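Local coordinates for protein nitrite transporter NirC (Salmonella enterica subsp. enterica serovar Typhimurium, PDB 4FC4) that conducts nitrite across the cytoplasmic membrane, for uptake and for export, as a pentameric channel of the FNT (formate/nitrite transporter) family, at the interface of chains A and B. Coordinates in Å, arbitrary orientation; residue numbers count along the deposited sequence, not the author numbering. Chains: chain A/B, Nitrite transporter NirC.

Contact 1: the interface of chains A and B. Residues chain A 244, 247-249; chain B 19, 23, 25-26, 29, 33.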
# COMPACT_ATOMS: atom_id res chain seq x y z
N GLY A 244 6.90 -31.11 4.31
CA GLY A 244 6.90 -30.71 2.91
C GLY A 244 8.21 -30.02 2.58
O GLY A 244 8.93 -30.47 1.66
N TYR A 247 11.36 -32.10 2.86
CA TYR A 247 11.70 -33.02 1.74
C TYR A 247 11.91 -32.26 0.43
O TYR A 247 12.33 -32.83 -0.55
CB TYR A 247 10.64 -34.08 1.55
CG TYR A 247 10.69 -35.13 2.61
CD1 TYR A 247 11.72 -36.10 2.63
CD2 TYR A 247 9.69 -35.20 3.60
CE1 TYR A 247 11.79 -37.07 3.62
CE2 TYR A 247 9.74 -36.18 4.59
CZ TYR A 247 10.78 -37.11 4.58
OH TYR A 247 10.82 -38.06 5.56
N ALA A 248 11.69 -30.94 0.45
CA ALA A 248 11.86 -30.09 -0.74
C ALA A 248 13.29 -29.72 -1.07
O ALA A 248 13.58 -29.29 -2.20
CB ALA A 248 11.01 -28.82 -0.60
N THR A 249 14.19 -29.89 -0.12
CA THR A 249 15.58 -29.45 -0.34
C THR A 249 16.50 -30.59 -0.86
O THR A 249 16.79 -31.51 -0.10
CB THR A 249 16.12 -28.86 0.96
OG1 THR A 249 16.14 -29.89 1.93
CG2 THR A 249 15.15 -27.71 1.49
N LEU B 19 18.34 -30.61 -9.22
CA LEU B 19 17.22 -31.05 -8.42
C LEU B 19 16.50 -32.23 -9.09
O LEU B 19 16.25 -33.24 -8.44
CB LEU B 19 16.28 -29.90 -8.14
CG LEU B 19 15.08 -30.21 -7.24
CD1 LEU B 19 15.61 -30.60 -5.89
CD2 LEU B 19 14.14 -29.00 -7.12
N ASN B 23 17.57 -35.44 -6.78
CA ASN B 23 16.63 -35.52 -5.67
C ASN B 23 15.23 -35.47 -6.28
O ASN B 23 14.48 -34.48 -6.07
CB ASN B 23 16.93 -34.41 -4.62
CG ASN B 23 15.98 -34.43 -3.41
OD1 ASN B 23 15.19 -35.37 -3.20
ND2 ASN B 23 16.05 -33.38 -2.61
N LEU B 25 12.42 -36.86 -5.69
CA LEU B 25 11.37 -36.61 -4.70
C LEU B 25 11.16 -35.12 -4.40
O LEU B 25 10.03 -34.62 -4.44
CB LEU B 25 11.65 -37.38 -3.39
CG LEU B 25 10.68 -37.12 -2.21
CD1 LEU B 25 9.24 -37.54 -2.54
CD2 LEU B 25 11.19 -37.75 -0.91
N GLY B 26 12.23 -34.42 -4.08
CA GLY B 26 12.14 -32.96 -3.80
C GLY B 26 11.68 -32.21 -5.03
O GLY B 26 10.93 -31.29 -4.90
N VAL B 29 7.88 -32.82 -4.91
CA VAL B 29 7.23 -32.09 -3.81
C VAL B 29 7.13 -30.59 -4.19
O VAL B 29 6.09 -29.93 -4.09
CB VAL B 29 7.95 -32.28 -2.45
CG1 VAL B 29 7.42 -31.31 -1.40
CG2 VAL B 29 7.73 -33.69 -1.93
N MET B 33 3.99 -28.27 -4.88
CA MET B 33 3.81 -27.07 -4.11
C MET B 33 3.36 -25.90 -5.00
O MET B 33 2.41 -25.20 -4.67
CB MET B 33 5.08 -26.71 -3.34
CG MET B 33 5.47 -27.64 -2.18
SD MET B 33 6.91 -26.94 -1.30
CE MET B 33 6.87 -27.75 0.30
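The apolar centre of this junction between two subunits of an FNT-family channel brings the last helix of chain A, 219-248, against the start of helix 24-51 of chain B. A:Tyr247 carries its ring anti to its own carbonyl carbon and beside its backbone N. The ring crosses B:Leu25 obliquely and touches by one ring carbon, CD1 of A:Tyr247 lying 3.9 Å from the methyl CD2 of B:Leu25. The backbone of A:Tyr247 is nearer still, its O lying 3.3 Å from CA of B:Gly26, which has no side chain to hold the helices apart.

A turn away, B:Val29 turns CG1, the branch anti to its backbone N (chi1 169°), towards the bare backbone of A:Gly244, CG1 being 3.5 Å from O of A:Gly244. B:Met33, extended beyond CG, adds a small touch at the same peptide, its terminal methyl CE 3.5 Å from the carbonyl carbon, atom C, of A:Gly244.

The polar rim is formed by B:Asn23, just ahead of helix 24-51. Its OD1 accepts a fairly straight hydrogen bond from N of B:Gly26 (3.2 Å, 157° at H), capping the helix start; the N-H arrives from above the amide carbonyl plane, 68° out of it. With OD1 so engaged, ND2 of B:Asn23 points towards the last ordered residue of chain A, 3.2 Å from O of A:Thr249, a near approach and no more.

Contact 2: the interface of chains A and B. Residues chain A 54-55, 58-59, 192-193; chain B 47-48, 51-52.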
# COMPACT_ATOMS: atom_id res chain seq x y z
N PRO A 54 -23.52 -9.13 3.26
CA PRO A 54 -22.80 -10.42 3.14
C PRO A 54 -21.88 -10.53 1.92
O PRO A 54 -20.89 -11.20 2.01
CB PRO A 54 -23.93 -11.47 3.07
CG PRO A 54 -25.02 -10.82 3.87
CD PRO A 54 -24.95 -9.33 3.57
N SER A 55 -22.18 -9.89 0.80
CA SER A 55 -21.36 -10.07 -0.38
C SER A 55 -19.96 -9.38 -0.35
O SER A 55 -19.08 -9.70 -1.16
CB SER A 55 -22.12 -9.59 -1.60
OG SER A 55 -22.21 -8.19 -1.54
N PRO A 58 -16.50 -11.31 3.01
CA PRO A 58 -15.25 -12.05 2.90
C PRO A 58 -14.04 -11.19 2.46
O PRO A 58 -12.91 -11.38 2.92
CB PRO A 58 -15.62 -13.12 1.86
CG PRO A 58 -17.11 -13.37 2.13
CD PRO A 58 -17.62 -11.96 2.30
N LEU A 59 -14.28 -10.24 1.58
CA LEU A 59 -13.28 -9.28 1.12
C LEU A 59 -12.83 -8.35 2.25
O LEU A 59 -11.63 -8.26 2.51
CB LEU A 59 -13.84 -8.42 -0.05
CG LEU A 59 -12.88 -7.31 -0.59
CD1 LEU A 59 -11.68 -7.93 -1.33
CD2 LEU A 59 -13.61 -6.24 -1.44
N ALA A 192 -10.98 -15.04 3.59
CA ALA A 192 -12.00 -14.89 2.56
C ALA A 192 -12.35 -16.26 1.89
O ALA A 192 -13.42 -16.37 1.32
CB ALA A 192 -11.61 -13.87 1.52
N SER A 193 -11.47 -17.25 1.93
CA SER A 193 -11.82 -18.52 1.30
C SER A 193 -12.71 -19.41 2.21
O SER A 193 -13.21 -20.39 1.76
CB SER A 193 -10.61 -19.32 0.84
OG SER A 193 -9.77 -18.59 -0.02
N THR B 47 -13.79 -17.18 -5.02
CA THR B 47 -14.66 -16.91 -3.91
C THR B 47 -15.10 -15.46 -3.94
O THR B 47 -16.27 -15.14 -3.74
CB THR B 47 -13.93 -17.26 -2.59
OG1 THR B 47 -13.47 -18.63 -2.72
CG2 THR B 47 -14.86 -17.16 -1.35
N LEU B 48 -14.16 -14.55 -4.19
CA LEU B 48 -14.51 -13.17 -4.13
C LEU B 48 -15.39 -12.78 -5.32
O LEU B 48 -16.41 -12.09 -5.15
CB LEU B 48 -13.24 -12.30 -4.05
CG LEU B 48 -12.38 -12.52 -2.77
CD1 LEU B 48 -11.09 -11.69 -2.88
CD2 LEU B 48 -13.15 -12.12 -1.51
N LEU B 51 -19.24 -13.51 -5.54
CA LEU B 51 -20.25 -12.71 -4.85
C LEU B 51 -20.47 -11.33 -5.42
O LEU B 51 -21.36 -10.64 -4.99
CB LEU B 51 -19.90 -12.56 -3.38
CG LEU B 51 -19.78 -13.80 -2.48
CD1 LEU B 51 -18.85 -13.43 -1.31
CD2 LEU B 51 -21.11 -14.34 -1.96
N LEU B 52 -19.65 -10.91 -6.36
CA LEU B 52 -19.72 -9.56 -6.90
C LEU B 52 -20.42 -9.50 -8.25
O LEU B 52 -20.49 -10.50 -9.00
CB LEU B 52 -18.33 -9.00 -7.10
CG LEU B 52 -17.50 -9.07 -5.85
CD1 LEU B 52 -16.06 -8.65 -6.10
CD2 LEU B 52 -18.20 -8.30 -4.71
O HOH W 1 -14.50 -20.61 -0.91
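The end of helix 24-51 of chain B packs its leucines against chain A in this FNT-family channel. The tight part is built around B:Leu48. Its CG stands anti to the carbonyl carbon (chi1 -63°), and its two methyls divide the work. CD2 of B:Leu48 sits between two helices of chain A, 3.8 Å from the methyl CB of A:Ala192 and also against the backbone of A:Leu59. CD1 of B:Leu48 reaches CD1 of A:Leu59 at 4.1 Å, the two leucines crossing at about a right angle.

A turn later B:Leu51 lies across the ring of A:Pro58, also roughly at a right angle, with CD1 of B:Leu51 3.9 Å from the ring carbon CG of A:Pro58. The same leucine packs by CB and CD1 against the backbone carbonyl of A:Ser55. In return A:Ser55 presents its CB, not its hydroxyl, to the chain B backbone, CB being 3.6 Å from O of B:Leu51. B:Leu52 adds a lighter touch at this end.

The other flank is looser and watered. B:Thr47 directs its methyl towards A:Ala192, while OG1, anti to the carbonyl carbon (chi1 -54°), faces a water at 2.9 Å. That water lies 3.0 Å from the backbone O of A:Ser193 and so bridges the subunits in a patch whose own N and O atoms do not bond across.

In the fold, the end of helix 24-51 of chain B thus rests between the 3-10 turn 54-56 with helix 57-64 and the end of helix 176-193 of chain A.

About 34 Å separates the centres of contact 1 and contact 2, yet both use the same element of chain B, helix 24-51: its first turns serve contact 1 and its last turns contact 2. Chain A answers with different elements, the C-terminal end of helix 219-248 in one case and the 54-64 segment with the end of helix 176-193 in the other. One long helix is therefore held near both ends by the neighbouring subunit. The two faces of a subunit differ, as suits a ring of five rather than a two-fold pair, and attachments so far apart may help set how neighbours lie against each other.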